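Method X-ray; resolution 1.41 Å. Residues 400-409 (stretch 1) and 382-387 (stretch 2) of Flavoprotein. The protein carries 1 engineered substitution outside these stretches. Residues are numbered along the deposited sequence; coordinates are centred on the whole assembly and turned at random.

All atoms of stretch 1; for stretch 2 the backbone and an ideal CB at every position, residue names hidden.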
# COMPACT_ATOMS: atom_id res chain seq x y z
N GLU A 400 -31.09 0.51 -9.34
CA GLU A 400 -31.27 1.90 -9.75
C GLU A 400 -29.94 2.53 -10.12
O GLU A 400 -29.85 3.27 -11.10
CB GLU A 400 -31.93 2.72 -8.63
CG GLU A 400 -33.41 2.53 -8.50
CD GLU A 400 -34.01 3.31 -7.33
OE1 GLU A 400 -33.23 3.86 -6.52
OE2 GLU A 400 -35.25 3.33 -7.23
N ALA A 401 -28.90 2.26 -9.33
CA ALA A 401 -27.61 2.88 -9.60
C ALA A 401 -27.03 2.36 -10.91
O ALA A 401 -26.52 3.13 -11.71
CB ALA A 401 -26.64 2.60 -8.45
N ILE A 402 -27.09 1.04 -11.12
CA ILE A 402 -26.57 0.49 -12.36
C ILE A 402 -27.38 1.00 -13.55
O ILE A 402 -26.81 1.29 -14.62
CB ILE A 402 -26.51 -1.05 -12.30
CG1 ILE A 402 -25.74 -1.53 -11.06
CG2 ILE A 402 -25.89 -1.60 -13.57
CD1 ILE A 402 -24.39 -0.91 -10.86
N SER A 403 -28.70 1.11 -13.41
CA SER A 403 -29.52 1.67 -14.48
C SER A 403 -29.15 3.12 -14.78
O SER A 403 -29.14 3.54 -15.94
CB SER A 403 -31.00 1.58 -14.13
OG SER A 403 -31.43 0.24 -14.08
N LEU A 404 -28.85 3.90 -13.74
CA LEU A 404 -28.42 5.27 -13.94
C LEU A 404 -27.13 5.32 -14.75
O LEU A 404 -26.99 6.14 -15.68
CB LEU A 404 -28.23 5.94 -12.58
CG LEU A 404 -27.94 7.44 -12.55
CD1 LEU A 404 -29.13 8.21 -13.08
CD2 LEU A 404 -27.58 7.87 -11.14
N LEU A 405 -26.19 4.43 -14.43
CA LEU A 405 -24.94 4.36 -15.18
C LEU A 405 -25.18 3.97 -16.64
O LEU A 405 -24.59 4.55 -17.55
CB LEU A 405 -24.02 3.34 -14.50
CG LEU A 405 -22.66 3.19 -15.18
CD1 LEU A 405 -21.91 4.51 -15.16
CD2 LEU A 405 -21.85 2.11 -14.51
N LYS A 406 -26.06 2.99 -16.87
CA LYS A 406 -26.37 2.58 -18.24
C LYS A 406 -26.98 3.73 -19.04
O LYS A 406 -26.65 3.92 -20.22
CB LYS A 406 -27.33 1.39 -18.19
CG LYS A 406 -27.83 0.88 -19.55
CD LYS A 406 -26.72 0.20 -20.29
CE LYS A 406 -27.20 -0.45 -21.58
NZ LYS A 406 -26.03 -0.99 -22.30
N LYS A 407 -27.86 4.51 -18.41
CA LYS A 407 -28.43 5.68 -19.06
C LYS A 407 -27.35 6.68 -19.46
O LYS A 407 -27.38 7.25 -20.56
CB LYS A 407 -29.43 6.32 -18.09
CG LYS A 407 -30.11 7.56 -18.59
CD LYS A 407 -31.09 8.07 -17.55
CE LYS A 407 -31.98 9.15 -18.10
NZ LYS A 407 -32.94 8.65 -19.16
N GLU A 408 -26.36 6.88 -18.58
CA GLU A 408 -25.29 7.83 -18.88
C GLU A 408 -24.40 7.33 -20.00
O GLU A 408 -23.96 8.12 -20.84
CB GLU A 408 -24.46 8.06 -17.61
CG GLU A 408 -23.28 9.01 -17.79
CD GLU A 408 -23.70 10.47 -17.79
OE1 GLU A 408 -24.90 10.75 -17.57
OE2 GLU A 408 -22.81 11.33 -17.99
N LEU A 409 -24.10 6.03 -20.03
CA LEU A 409 -23.15 5.48 -20.99
C LEU A 409 -23.79 5.11 -22.32
O LEU A 409 -23.06 5.02 -23.33
CB LEU A 409 -22.50 4.23 -20.40
CG LEU A 409 -21.55 4.46 -19.21
CD1 LEU A 409 -21.04 3.12 -18.68
CD2 LEU A 409 -20.41 5.36 -19.62
N UNK A 382 -19.30 11.88 -10.40
CA UNK A 382 -20.04 10.94 -9.56
C UNK A 382 -21.51 11.05 -9.90
O UNK A 382 -22.13 12.10 -9.71
CB UNK A 382 -19.80 11.21 -8.07
N UNK A 383 -22.10 9.96 -10.40
CA UNK A 383 -23.50 10.00 -10.80
C UNK A 383 -24.43 9.86 -9.61
O UNK A 383 -25.49 10.50 -9.58
CB UNK A 383 -23.79 8.90 -11.82
N UNK A 384 -24.07 9.04 -8.64
CA UNK A 384 -24.89 8.86 -7.45
C UNK A 384 -24.05 8.21 -6.37
O UNK A 384 -23.00 7.62 -6.63
CB UNK A 384 -26.13 8.02 -7.75
N UNK A 385 -24.59 8.30 -5.15
CA UNK A 385 -24.10 7.60 -3.98
C UNK A 385 -25.19 6.65 -3.49
O UNK A 385 -26.36 7.04 -3.38
CB UNK A 385 -23.69 8.58 -2.88
N UNK A 386 -24.81 5.41 -3.21
CA UNK A 386 -25.72 4.39 -2.70
C UNK A 386 -25.18 3.84 -1.40
O UNK A 386 -24.02 3.43 -1.32
CB UNK A 386 -25.92 3.27 -3.72
N UNK A 387 -26.03 3.78 -0.39
CA UNK A 387 -25.62 3.32 0.92
C UNK A 387 -25.49 1.80 0.92
O UNK A 387 -26.38 1.09 0.44
CB UNK A 387 -26.61 3.78 1.99

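Stretch 1 is a helix, and stretch 2 a strand that runs antiparallel to it at 177°, with the axes 8.7 Å apart at closest approach. The helix offers Ala401, Leu404, Leu405 and Glu408 to the strand.

Position 382 has no atom of stretch 1 within 5.5 Å of its ideal CB. Stretch 1 therefore sets little limit on its side chain. The deposited residue is Ile382, and it makes no contact with the helix.

Position 383 points its CA-to-CB bond toward the helix. Its phi/psi of -80/-38 are helical values, unusual in a strand. The ideal CB lies 4.0 Å from Leu404 CD2, and the methyls of Leu405 and the aliphatic start of Glu408 lie further along the helix. A mid-sized apolar side chain would suit this site: leucine, isoleucine or methionine. The residue is Leu383, with chi1 m and chi2 t. Its CD1 sits 3.8 Å from Leu405 CD1 and also 3.8 Å from Glu408 CB. Its CB packs 4.0 Å from Leu404 CD2. It has the largest area covered by the helix of any residue in the strand, 96 Å².

Position 384 also points toward the helix, so two successive positions face the same way. Here the backbone is extended, at -163/165. The ideal CB is already 3.7 Å from Leu404 CD2 and 5.5 Å from Ala401 CB. A small side chain fits readily: alanine, serine, perhaps threonine or cysteine. It is Ser384. Its CB rests 3.7 Å from Leu404 CD2, and its OG, with chi1 p, lies 4.2 Å from Ala401 CB. That is a packing contact, and no hydrogen bond to the helix forms.

Position 385 points away from the helix. Nothing in stretch 1 selects its side chain, so a polar or a large aromatic residue could be placed here. It is Phe385, which makes no contact with stretch 1.

Position 386 turns toward the helix again. Its ideal CB is 4.8 Å from Ala401 CB, and the small alanine side chain leaves some room. Small or beta-branched side chains such as valine or threonine would suit the methyl of Ala401; serine would also fit, though stretch 1 offers its hydroxyl no partner. The residue is Thr386, with chi1 m. Its OG1 comes 3.7 Å from Ala401 CB, again without a hydrogen bond across the stretches.

Position 387 is out of reach of the helix, so many residue types are possible. It is Glu387, in an extended conformation, and it makes no contact with stretch 1.

Stretch 2 (382-387) ILSFTE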
# COMPACT_ATOMS: atom_id res chain seq x y z
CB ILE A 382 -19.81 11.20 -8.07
CG1 ILE A 382 -18.32 11.08 -7.72
CG2 ILE A 382 -20.64 10.21 -7.25
CD1 ILE A 382 -17.98 11.57 -6.33
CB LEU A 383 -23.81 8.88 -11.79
CG LEU A 383 -22.97 8.87 -13.05
CD1 LEU A 383 -23.50 7.78 -13.98
CD2 LEU A 383 -23.04 10.23 -13.73
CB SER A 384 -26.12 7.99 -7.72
OG SER A 384 -25.75 6.65 -7.98
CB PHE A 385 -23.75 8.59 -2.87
CG PHE A 385 -23.32 7.92 -1.60
CD1 PHE A 385 -21.99 7.58 -1.41
CD2 PHE A 385 -24.24 7.61 -0.61
CE1 PHE A 385 -21.59 6.95 -0.24
CE2 PHE A 385 -23.84 6.99 0.55
CZ PHE A 385 -22.51 6.66 0.74
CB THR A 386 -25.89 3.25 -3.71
OG1 THR A 386 -26.38 3.77 -4.96
CG2 THR A 386 -26.87 2.20 -3.21
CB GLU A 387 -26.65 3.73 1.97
CG GLU A 387 -26.18 3.41 3.37
CD GLU A 387 -27.17 3.76 4.46
OE1 GLU A 387 -28.23 4.35 4.16
OE2 GLU A 387 -26.89 3.43 5.64
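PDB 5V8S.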